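Local coordinates for L-lysine 6-monooxygenase involved in desferrioxamine biosynthesis (Erwinia amylovora CFBP1430, PDB 5O8P), which probably hydroxylates one terminal amine of cadaverine, using FAD and NADPH, as a step in the biosynthesis of the siderophore desferrioxamine, at residues N20-E28 with L65-Y75; D360-Y371 with V381-H389. All blocks are in the same frame, centred on the assembly; numbering follows the deposited sequence.

The two contacts lie on different sides of the FAD cofactor, their centres about 24 Å apart, and both segments of interaction 1 come before those of interaction 2 in the sequence. Interaction 1 packs helix 18-27, which comes right after the first strand of the FAD-binding sheet, against the loop 65-75; the side chain of L21 lies about 7 Å from the cofactor. Interaction 2 reaches it directly, through a long, weak bond of 3.4 Å from N383 ND2 to FAD O2P. The contacts also meet each other: N20 OD1 lies 2.8 Å from Q382 NE2, a probable hydrogen bond joining the helix to the residue just before N383.

Interaction 1 of 2, residues N20-E28 with L65-Y75; sequences NLGLACLSE and LVTLADPTSPY
L65, C25 and L26 bury the most surface here, as loop 65-75 lies against one side of helix 18-27. L65 comes nearest to the helix backbone at G22, where the CA atoms are 4.4 Å apart, and its two methyls divide the work: CD2 rests against L21 CG and the backbone N of G22, while CD1 reaches C25 SG. G22 has no side chain to hold the loop off, and its CA sits 3.6 Å from L65 O. One turn further along, C25 points into the loop; its CB meets V66 CG1 and its sulfur lies 4.0 Å from the centroid of the Y75 ring, 31° off the normal, an oblique sulfur-aromatic contact. The helix follows strand 8-14 of the FAD-binding sheet, the beta-alpha unit that opens a Rossmann-type dinucleotide fold; N20, L23, A24 and S27 touch F37 of strand 35-38, while L21, G22, C25 and L26 meet the loop. L26 spreads CD2 between V66 CG1 (3.8 Å) and A69 CB. Further along the chain, E28 turns CG anti to its own N (chi1 -152°) and extends to Y75, whose OH donates to OE1 at 2.6 Å, on the syn side but 24° out of the carboxylate plane. The other oxygen, OE2, takes the backbone N of G115, while R113 makes a cation-pi contact with the Y75 ring.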
loop_
_atom_site.group_PDB
_atom_site.type_symbol
_atom_site.label_atom_id
_atom_site.label_comp_id
_atom_site.label_asym_id
_atom_site.label_seq_id
_atom_site.Cartn_x
_atom_site.Cartn_y
_atom_site.Cartn_z
ATOM N N ASN B 20 18.118 26.177 12.497
ATOM C CA ASN B 20 18.672 27.512 12.191
ATOM C C ASN B 20 18.992 27.699 10.721
ATOM O O ASN B 20 18.949 28.820 10.241
ATOM C CB ASN B 20 19.903 27.853 13.028
ATOM C CG ASN B 20 19.566 28.526 14.350
ATOM O OD1 ASN B 20 18.420 28.825 14.628
ATOM N ND2 ASN B 20 20.574 28.758 15.174
ATOM N N LEU B 21 19.295 26.625 9.998
ATOM C CA LEU B 21 19.460 26.720 8.544
ATOM C C LEU B 21 18.129 27.113 7.913
ATOM O O LEU B 21 18.087 27.869 6.942
ATOM C CB LEU B 21 19.964 25.401 7.952
ATOM C CG LEU B 21 20.221 25.396 6.441
ATOM C CD1 LEU B 21 21.275 26.428 6.067
ATOM C CD2 LEU B 21 20.637 24.013 5.933
ATOM N N GLY B 22 17.035 26.591 8.468
ATOM C CA GLY B 22 15.690 27.006 8.078
ATOM C C GLY B 22 15.479 28.475 8.330
ATOM O O GLY B 22 15.177 29.224 7.400
ATOM N N LEU B 23 15.670 28.896 9.578
ATOM C CA LEU B 23 15.558 30.321 9.937
ATOM C C LEU B 23 16.365 31.204 8.989
ATOM O O LEU B 23 15.907 32.281 8.593
ATOM C CB LEU B 23 16.014 30.570 11.378
ATOM C CG LEU B 23 15.759 31.958 11.973
ATOM C CD1 LEU B 23 14.342 32.424 11.736
ATOM C CD2 LEU B 23 16.066 31.948 13.460
ATOM N N ALA B 24 17.554 30.734 8.610
ATOM C CA ALA B 24 18.423 31.476 7.710
ATOM C C ALA B 24 17.815 31.661 6.330
ATOM O O ALA B 24 17.861 32.773 5.793
ATOM C CB ALA B 24 19.776 30.801 7.599
ATOM N N CYS B 25 17.253 30.598 5.757
ATOM C CA CYS B 25 16.590 30.715 4.453
ATOM C C CYS B 25 15.358 31.602 4.524
ATOM O O CYS B 25 15.046 32.327 3.594
ATOM C CB CYS B 25 16.154 29.356 3.929
ATOM S SG CYS B 25 17.445 28.123 3.772
ATOM N N LEU B 26 14.638 31.517 5.629
ATOM C CA LEU B 26 13.445 32.321 5.803
ATOM C C LEU B 26 13.784 33.773 6.064
ATOM O O LEU B 26 13.057 34.637 5.591
ATOM C CB LEU B 26 12.547 31.755 6.907
ATOM C CG LEU B 26 11.880 30.417 6.561
ATOM C CD1 LEU B 26 11.124 29.866 7.764
ATOM C CD2 LEU B 26 10.945 30.558 5.372
ATOM N N SER B 27 14.878 34.044 6.792
ATOM C CA SER B 27 15.262 35.436 7.131
ATOM C C SER B 27 15.981 36.188 6.022
ATOM O O SER B 27 15.844 37.398 5.954
ATOM C CB SER B 27 16.082 35.509 8.421
ATOM O OG SER B 27 17.176 34.638 8.431
ATOM N N GLU B 28 16.734 35.498 5.159
ATOM C CA GLU B 28 17.520 36.175 4.104
ATOM C C GLU B 28 16.747 37.228 3.283
ATOM O O GLU B 28 17.203 38.368 3.201
ATOM C CB GLU B 28 18.200 35.186 3.148
ATOM C CG GLU B 28 19.483 35.745 2.520
ATOM C CD GLU B 28 20.121 34.844 1.467
ATOM O OE1 GLU B 28 19.364 34.112 0.788
ATOM O OE2 GLU B 28 21.376 34.876 1.305
ATOM N N LEU B 65 13.212 23.211 4.376
ATOM C CA LEU B 65 13.689 24.339 5.174
ATOM C C LEU B 65 12.685 25.495 5.259
ATOM O O LEU B 65 12.718 26.282 6.218
ATOM C CB LEU B 65 15.025 24.816 4.608
ATOM C CG LEU B 65 16.148 23.766 4.651
ATOM C CD1 LEU B 65 17.270 24.085 3.675
ATOM C CD2 LEU B 65 16.693 23.647 6.070
ATOM N N VAL B 66 11.776 25.552 4.282
ATOM C CA VAL B 66 10.972 26.748 3.990
ATOM C C VAL B 66 9.500 26.545 3.587
ATOM O O VAL B 66 8.660 27.380 3.933
ATOM C CB VAL B 66 11.644 27.582 2.873
ATOM C CG1 VAL B 66 12.983 28.129 3.350
ATOM C CG2 VAL B 66 11.839 26.778 1.598
ATOM N N THR B 67 9.187 25.470 2.856
ATOM C CA THR B 67 7.872 25.286 2.219
ATOM C C THR B 67 6.643 25.481 3.140
ATOM O O THR B 67 5.639 26.010 2.685
ATOM C CB THR B 67 7.791 23.927 1.468
ATOM O OG1 THR B 67 8.724 23.898 0.385
ATOM C CG2 THR B 67 6.439 23.694 0.860
ATOM N N LEU B 68 6.696 25.086 4.411
ATOM C CA LEU B 68 5.509 25.237 5.278
ATOM C C LEU B 68 5.275 26.669 5.730
ATOM O O LEU B 68 4.228 26.982 6.275
ATOM C CB LEU B 68 5.550 24.285 6.482
ATOM C CG LEU B 68 5.457 22.783 6.134
ATOM C CD1 LEU B 68 5.513 21.917 7.374
ATOM C CD2 LEU B 68 4.233 22.435 5.309
ATOM N N ALA B 69 6.270 27.522 5.542
ATOM C CA ALA B 69 6.119 28.957 5.741
ATOM C C ALA B 69 5.973 29.703 4.419
ATOM O O ALA B 69 5.273 30.713 4.369
ATOM C CB ALA B 69 7.320 29.495 6.498
ATOM N N ASP B 70 6.650 29.229 3.368
ATOM C CA ASP B 70 6.689 29.927 2.083
ATOM C C ASP B 70 7.113 28.996 0.957
ATOM O O ASP B 70 8.298 28.893 0.657
ATOM C CB ASP B 70 7.647 31.118 2.144
ATOM C CG ASP B 70 7.846 31.808 0.777
ATOM O OD1 ASP B 70 7.040 31.541 -0.155
ATOM O OD2 ASP B 70 8.820 32.604 0.641
ATOM N N PRO B 71 6.145 28.354 0.299
ATOM C CA PRO B 71 6.426 27.485 -0.843
ATOM C C PRO B 71 7.090 28.160 -2.029
ATOM O O PRO B 71 7.683 27.465 -2.842
ATOM C CB PRO B 71 5.037 26.997 -1.262
ATOM C CG PRO B 71 4.201 27.112 -0.040
ATOM C CD PRO B 71 4.722 28.313 0.685
ATOM N N THR B 72 6.986 29.484 -2.138
ATOM C CA THR B 72 7.647 30.223 -3.222
ATOM C C THR B 72 9.145 30.468 -2.985
ATOM O O THR B 72 9.826 30.930 -3.911
ATOM C CB THR B 72 7.007 31.609 -3.493
ATOM O OG1 THR B 72 7.368 32.531 -2.455
ATOM C CG2 THR B 72 5.496 31.514 -3.624
ATOM N N SER B 73 9.654 30.185 -1.773
ATOM C CA SER B 73 11.071 30.398 -1.474
ATOM C C SER B 73 11.939 29.581 -2.404
ATOM O O SER B 73 11.622 28.412 -2.693
ATOM C CB SER B 73 11.437 30.018 -0.040
ATOM O OG SER B 73 12.863 30.005 0.129
ATOM N N PRO B 74 13.041 30.190 -2.877
ATOM C CA PRO B 74 13.976 29.452 -3.715
ATOM C C PRO B 74 14.771 28.379 -2.954
ATOM O O PRO B 74 15.361 27.517 -3.603
ATOM C CB PRO B 74 14.872 30.541 -4.295
ATOM C CG PRO B 74 14.779 31.665 -3.335
ATOM C CD PRO B 74 13.449 31.592 -2.680
ATOM N N TYR B 75 14.733 28.382 -1.618
ATOM C CA TYR B 75 15.361 27.307 -0.831
ATOM C C TYR B 75 14.513 26.051 -0.662
ATOM O O TYR B 75 14.871 25.164 0.112
ATOM C CB TYR B 75 15.804 27.841 0.539
ATOM C CG TYR B 75 16.841 28.898 0.368
ATOM C CD1 TYR B 75 18.146 28.551 0.105
ATOM C CD2 TYR B 75 16.510 30.237 0.378
ATOM C CE1 TYR B 75 19.117 29.512 -0.094
ATOM C CE2 TYR B 75 17.471 31.208 0.184
ATOM C CZ TYR B 75 18.769 30.834 -0.058
ATOM O OH TYR B 75 19.728 31.775 -0.260
#

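Interaction 2 of 2, residues D360-Y371 with V381-H389; sequences DEKDRYDVQRNY and VQNAELHTH. With FAD (flavin-adenine dinucleotide), chain C.
H387 and R364 lie nearly flat against each other, with guanidinium and imidazole planes 24° apart and R364 CB also over the ring, 4.0 Å from its centroid in a CH-pi contact. A chi1 of 67° places the H387 ring where R364 covers one face and NE2 donates to Y365 O, which lies in the ring plane. D360 OD2 salt-bridges R364 NH2, while D261 takes NH1. Both histidines lie on the short helix 386-389, which begins right after E385 at the N-cap position. At the other end, the rings of H389 and Y371 form an offset stack, centroids 4.3 Å apart and planes at 29°. H389 NE2 donates to Q368 O at 3.0 Å from above the carbonyl plane, and Y371 N reaches the same oxygen from the opposite face. Between the two histidines, V367 sets CB against T388 OG1 (3.4 Å) and CG2 against E385 CB. Y371 O accepts from V381 N at 2.9 Å, tying the loop to the end of strand 379-381, two residues before N383 of the FAD pocket. Each histidine thus spends its NE2 proton on a backbone carbonyl, which fixes the rotation of both rings; R364 lies between D360 and D261, so its charge probably has a muted effect on H387.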
loop_
_atom_site.group_PDB
_atom_site.type_symbol
_atom_site.label_atom_id
_atom_site.label_comp_id
_atom_site.label_asym_id
_atom_site.label_seq_id
_atom_site.Cartn_x
_atom_site.Cartn_y
_atom_site.Cartn_z
ATOM N N ASP B 360 13.329 27.158 35.471
ATOM C CA ASP B 360 12.188 26.528 36.150
ATOM C C ASP B 360 12.678 25.690 37.330
ATOM O O ASP B 360 13.881 25.636 37.592
ATOM C CB ASP B 360 11.327 25.711 35.153
ATOM C CG ASP B 360 12.026 24.461 34.607
ATOM O OD1 ASP B 360 13.172 24.160 35.001
ATOM O OD2 ASP B 360 11.406 23.755 33.780
ATOM N N GLU B 361 11.749 25.016 38.009
ATOM C CA GLU B 361 12.033 24.232 39.231
ATOM C C GLU B 361 13.107 23.141 39.090
ATOM O O GLU B 361 13.741 22.776 40.080
ATOM C CB GLU B 361 10.742 23.574 39.780
ATOM C CG GLU B 361 9.579 24.499 40.150
ATOM C CD GLU B 361 9.920 25.585 41.171
ATOM O OE1 GLU B 361 10.896 25.428 41.936
ATOM O OE2 GLU B 361 9.195 26.607 41.220
ATOM N N LYS B 362 13.318 22.623 37.879
ATOM C CA LYS B 362 14.293 21.557 37.632
ATOM C C LYS B 362 15.602 22.032 36.960
ATOM O O LYS B 362 16.350 21.210 36.424
ATOM C CB LYS B 362 13.631 20.445 36.797
ATOM C CG LYS B 362 12.576 19.640 37.547
ATOM C CD LYS B 362 12.117 18.415 36.763
ATOM C CE LYS B 362 11.722 17.272 37.691
ATOM N NZ LYS B 362 11.247 16.086 36.928
ATOM N N ASP B 363 15.889 23.338 37.012
ATOM C CA ASP B 363 17.101 23.939 36.399
ATOM C C ASP B 363 17.243 23.715 34.884
ATOM O O ASP B 363 18.345 23.504 34.378
ATOM C CB ASP B 363 18.386 23.490 37.135
ATOM C CG ASP B 363 18.566 24.175 38.470
ATOM O OD1 ASP B 363 18.819 25.399 38.482
ATOM O OD2 ASP B 363 18.473 23.479 39.504
ATOM N N ARG B 364 16.126 23.747 34.165
ATOM C CA ARG B 364 16.153 23.830 32.698
ATOM C C ARG B 364 15.530 25.171 32.341
ATOM O O ARG B 364 14.999 25.880 33.213
ATOM C CB ARG B 364 15.408 22.680 32.011
ATOM C CG ARG B 364 15.687 21.299 32.573
ATOM C CD ARG B 364 14.507 20.389 32.356
ATOM N NE ARG B 364 13.298 20.822 33.077
ATOM C CZ ARG B 364 12.149 20.136 33.133
ATOM N NH1 ARG B 364 12.035 18.920 32.597
ATOM N NH2 ARG B 364 11.130 20.638 33.825
ATOM N N TYR B 365 15.607 25.529 31.067
ATOM C CA TYR B 365 15.043 26.791 30.622
ATOM C C TYR B 365 13.524 26.808 30.858
ATOM O O TYR B 365 12.829 25.886 30.420
ATOM C CB TYR B 365 15.267 27.013 29.129
ATOM C CG TYR B 365 16.670 26.910 28.595
ATOM C CD1 TYR B 365 17.761 27.401 29.304
ATOM C CD2 TYR B 365 16.900 26.352 27.343
ATOM C CE1 TYR B 365 19.046 27.306 28.795
ATOM C CE2 TYR B 365 18.175 26.258 26.823
ATOM C CZ TYR B 365 19.235 26.742 27.547
ATOM O OH TYR B 365 20.475 26.639 26.999
ATOM N N ASP B 366 13.013 27.832 31.535
ATOM C CA ASP B 366 11.570 28.042 31.635
ATOM C C ASP B 366 11.084 28.751 30.368
ATOM O O ASP B 366 10.857 29.972 30.354
ATOM C CB ASP B 366 11.226 28.859 32.887
ATOM C CG ASP B 366 9.724 28.983 33.118
ATOM O OD1 ASP B 366 9.024 27.944 33.108
ATOM O OD2 ASP B 366 9.257 30.126 33.307
ATOM N N VAL B 367 10.890 27.965 29.308
ATOM C CA VAL B 367 10.664 28.517 27.971
ATOM C C VAL B 367 9.252 29.097 27.869
ATOM O O VAL B 367 8.295 28.470 28.318
ATOM C CB VAL B 367 10.849 27.463 26.849
ATOM C CG1 VAL B 367 10.876 28.146 25.482
ATOM C CG2 VAL B 367 12.109 26.646 27.062
ATOM N N GLN B 368 9.132 30.279 27.265
ATOM C CA GLN B 368 7.833 30.938 27.070
ATOM C C GLN B 368 7.230 30.431 25.761
ATOM O O GLN B 368 7.899 29.721 24.996
ATOM C CB GLN B 368 7.982 32.457 27.007
ATOM C CG GLN B 368 8.829 33.079 28.101
ATOM C CD GLN B 368 8.271 32.874 29.480
ATOM O OE1 GLN B 368 7.360 33.595 29.888
ATOM N NE2 GLN B 368 8.846 31.919 30.233
ATOM N N ARG B 369 5.975 30.806 25.494
ATOM C CA ARG B 369 5.259 30.249 24.337
ATOM C C ARG B 369 5.881 30.696 23.027
ATOM O O ARG B 369 5.811 29.955 22.054
ATOM C CB ARG B 369 3.758 30.546 24.386
ATOM C CG ARG B 369 2.933 30.035 23.193
ATOM C CD ARG B 369 2.873 28.524 23.151
ATOM N NE ARG B 369 2.270 27.996 21.925
ATOM C CZ ARG B 369 2.891 27.839 20.751
ATOM N NH1 ARG B 369 4.165 28.189 20.582
ATOM N NH2 ARG B 369 2.222 27.318 19.726
ATOM N N ASN B 370 6.508 31.878 23.014
ATOM C CA ASN B 370 7.245 32.352 21.828
ATOM C C ASN B 370 8.685 31.815 21.710
ATOM O O ASN B 370 9.471 32.352 20.934
ATOM C CB ASN B 370 7.241 33.898 21.756
ATOM C CG ASN B 370 8.012 34.559 22.888
ATOM O OD1 ASN B 370 8.385 33.922 23.864
ATOM N ND2 ASN B 370 8.237 35.858 22.763
ATOM N N TYR B 371 9.019 30.767 22.469
ATOM C CA TYR B 371 10.325 30.090 22.423
ATOM C C TYR B 371 11.471 30.908 23.058
ATOM O O TYR B 371 12.647 30.557 22.896
ATOM C CB TYR B 371 10.662 29.613 20.990
ATOM C CG TYR B 371 9.559 28.754 20.405
ATOM C CD1 TYR B 371 9.527 27.387 20.653
ATOM C CD2 TYR B 371 8.526 29.310 19.646
ATOM C CE1 TYR B 371 8.515 26.578 20.158
ATOM C CE2 TYR B 371 7.496 28.522 19.140
ATOM C CZ TYR B 371 7.476 27.152 19.402
ATOM O OH TYR B 371 6.446 26.364 18.899
ATOM N N VAL B 381 15.215 29.889 21.682
ATOM C CA VAL B 381 15.806 28.563 21.511
ATOM C C VAL B 381 15.059 27.768 20.441
ATOM O O VAL B 381 13.865 27.936 20.294
ATOM C CB VAL B 381 15.869 27.780 22.846
ATOM C CG1 VAL B 381 16.767 28.482 23.873
ATOM C CG2 VAL B 381 14.481 27.501 23.436
ATOM N N GLN B 382 15.791 26.941 19.699
ATOM C CA GLN B 382 15.247 26.006 18.712
ATOM C C GLN B 382 15.601 24.630 19.254
ATOM O O GLN B 382 16.780 24.337 19.421
ATOM C CB GLN B 382 15.944 26.169 17.362
ATOM C CG GLN B 382 15.870 27.561 16.772
ATOM C CD GLN B 382 15.063 27.625 15.503
ATOM O OE1 GLN B 382 13.920 27.191 15.466
ATOM N NE2 GLN B 382 15.663 28.166 14.439
ATOM N N ASN B 383 14.604 23.778 19.508
ATOM C CA ASN B 383 14.854 22.400 19.941
ATOM C C ASN B 383 15.560 22.284 21.316
ATOM O O ASN B 383 16.450 21.450 21.485
ATOM C CB ASN B 383 15.660 21.667 18.841
ATOM C CG ASN B 383 15.627 20.134 18.948
ATOM O OD1 ASN B 383 14.607 19.508 19.277
ATOM N ND2 ASN B 383 16.769 19.518 18.629
ATOM N N ALA B 384 15.179 23.095 22.291
ATOM C CA ALA B 384 15.519 22.797 23.708
ATOM C C ALA B 384 14.313 23.042 24.633
ATOM O O ALA B 384 14.463 23.354 25.821
ATOM C CB ALA B 384 16.739 23.600 24.145
ATOM N N GLU B 385 13.119 22.909 24.057
ATOM C CA GLU B 385 11.858 23.233 24.720
ATOM C C GLU B 385 10.905 22.025 24.750
ATOM O O GLU B 385 9.706 22.215 24.942
ATOM C CB GLU B 385 11.203 24.470 24.052
ATOM C CG GLU B 385 10.594 24.278 22.649
ATOM C CD GLU B 385 11.565 24.360 21.488
ATOM O OE1 GLU B 385 12.777 24.252 21.710
ATOM O OE2 GLU B 385 11.100 24.494 20.343
ATOM N N LEU B 386 11.436 20.806 24.589
ATOM C CA LEU B 386 10.647 19.557 24.706
ATOM C C LEU B 386 9.848 19.466 26.028
ATOM O O LEU B 386 8.717 18.973 26.069
ATOM C CB LEU B 386 11.588 18.339 24.579
ATOM C CG LEU B 386 11.102 16.881 24.716
ATOM C CD1 LEU B 386 9.823 16.592 23.939
ATOM C CD2 LEU B 386 12.202 15.923 24.275
ATOM N N HIS B 387 10.448 19.958 27.101
ATOM C CA HIS B 387 9.838 19.926 28.438
ATOM C C HIS B 387 8.676 20.907 28.637
ATOM O O HIS B 387 7.903 20.747 29.567
ATOM C CB HIS B 387 10.922 20.078 29.528
ATOM C CG HIS B 387 11.585 21.417 29.557
ATOM N ND1 HIS B 387 12.624 21.763 28.709
ATOM C CD2 HIS B 387 11.451 22.446 30.420
ATOM C CE1 HIS B 387 13.036 22.985 28.997
ATOM N NE2 HIS B 387 12.344 23.420 30.033
ATOM N N THR B 388 8.567 21.918 27.782
ATOM C CA THR B 388 7.503 22.945 27.859
ATOM C C THR B 388 6.612 23.097 26.604
ATOM O O THR B 388 5.537 23.683 26.711
ATOM C CB THR B 388 8.131 24.337 28.089
ATOM O OG1 THR B 388 9.088 24.594 27.047
ATOM C CG2 THR B 388 8.795 24.454 29.449
ATOM N N HIS B 389 7.064 22.626 25.437
ATOM C CA HIS B 389 6.273 22.640 24.193
ATOM C C HIS B 389 5.920 21.252 23.650
ATOM O O HIS B 389 5.232 21.150 22.634
ATOM C CB HIS B 389 7.015 23.436 23.117
ATOM C CG HIS B 389 7.031 24.904 23.374
ATOM N ND1 HIS B 389 6.407 25.804 22.536
ATOM C CD2 HIS B 389 7.582 25.631 24.375
ATOM C CE1 HIS B 389 6.584 27.029 23.004
ATOM N NE2 HIS B 389 7.284 26.952 24.122
HETATM P PA FAD C . 22.126 19.919 14.944
HETATM O O1A FAD C . 22.648 19.015 13.844
HETATM O O2A FAD C . 22.312 19.512 16.386
HETATM O O5B FAD C . 22.822 21.353 14.683
HETATM C C5B FAD C . 23.611 22.017 15.665
HETATM C C4B FAD C . 24.823 22.730 15.076
HETATM O O4B FAD C . 25.299 23.706 16.015
HETATM C C3B FAD C . 25.989 21.784 14.811
HETATM O O3B FAD C . 26.501 22.039 13.496
HETATM C C2B FAD C . 26.986 22.079 15.931
HETATM O O2B FAD C . 28.356 21.893 15.561
HETATM C C1B FAD C . 26.709 23.541 16.225
HETATM N N9A FAD C . 27.165 24.043 17.550
HETATM C C8A FAD C . 26.940 23.528 18.777
HETATM N N7A FAD C . 27.532 24.298 19.732
HETATM C C5A FAD C . 28.149 25.327 19.113
HETATM C C6A FAD C . 28.963 26.511 19.503
HETATM N N6A FAD C . 29.252 26.764 20.803
HETATM N N1A FAD C . 29.408 27.336 18.519
HETATM C C2A FAD C . 29.137 27.108 17.216
HETATM N N3A FAD C . 28.414 26.052 16.795
HETATM C C4A FAD C . 27.900 25.149 17.674
HETATM N N1 FAD C . 13.630 14.630 12.679
HETATM C C2 FAD C . 12.686 14.640 11.702
HETATM O O2 FAD C . 11.719 15.424 11.826
HETATM N N3 FAD C . 12.766 13.846 10.611
HETATM C C4 FAD C . 13.785 12.987 10.428
HETATM O O4 FAD C . 13.832 12.260 9.417
HETATM C C4X FAD C . 14.858 12.915 11.452
HETATM N N5 FAD C . 15.910 12.076 11.326
HETATM C C5X FAD C . 16.870 12.033 12.280
HETATM C C6 FAD C . 17.930 11.147 12.098
HETATM C C7 FAD C . 18.956 11.048 13.035
HETATM C C7M FAD C . 20.092 10.078 12.817
HETATM C C8 FAD C . 18.911 11.909 14.252
HETATM C C8M FAD C . 20.007 11.821 15.279
HETATM C C9 FAD C . 17.852 12.797 14.445
HETATM C C9A FAD C . 16.810 12.909 13.507
HETATM N N10 FAD C . 15.702 13.811 13.658
HETATM C C10 FAD C . 14.716 13.815 12.632
HETATM C "C1'" FAD C . 15.532 14.732 14.816
HETATM C "C2'" FAD C . 16.091 16.147 14.538
HETATM O "O2'" FAD C . 15.653 16.617 13.246
HETATM C "C3'" FAD C . 17.626 16.240 14.626
HETATM O "O3'" FAD C . 18.076 15.879 15.941
HETATM C "C4'" FAD C . 18.173 17.633 14.289
HETATM O "O4'" FAD C . 19.517 17.515 13.807
HETATM C "C5'" FAD C . 18.164 18.579 15.487
HETATM O "O5'" FAD C . 18.164 19.928 15.016
HETATM P P FAD C . 19.355 20.925 15.403
HETATM O O1P FAD C . 19.107 22.244 14.699
HETATM O O2P FAD C . 19.400 20.869 16.904
HETATM O O3P FAD C . 20.540 20.116 14.633
#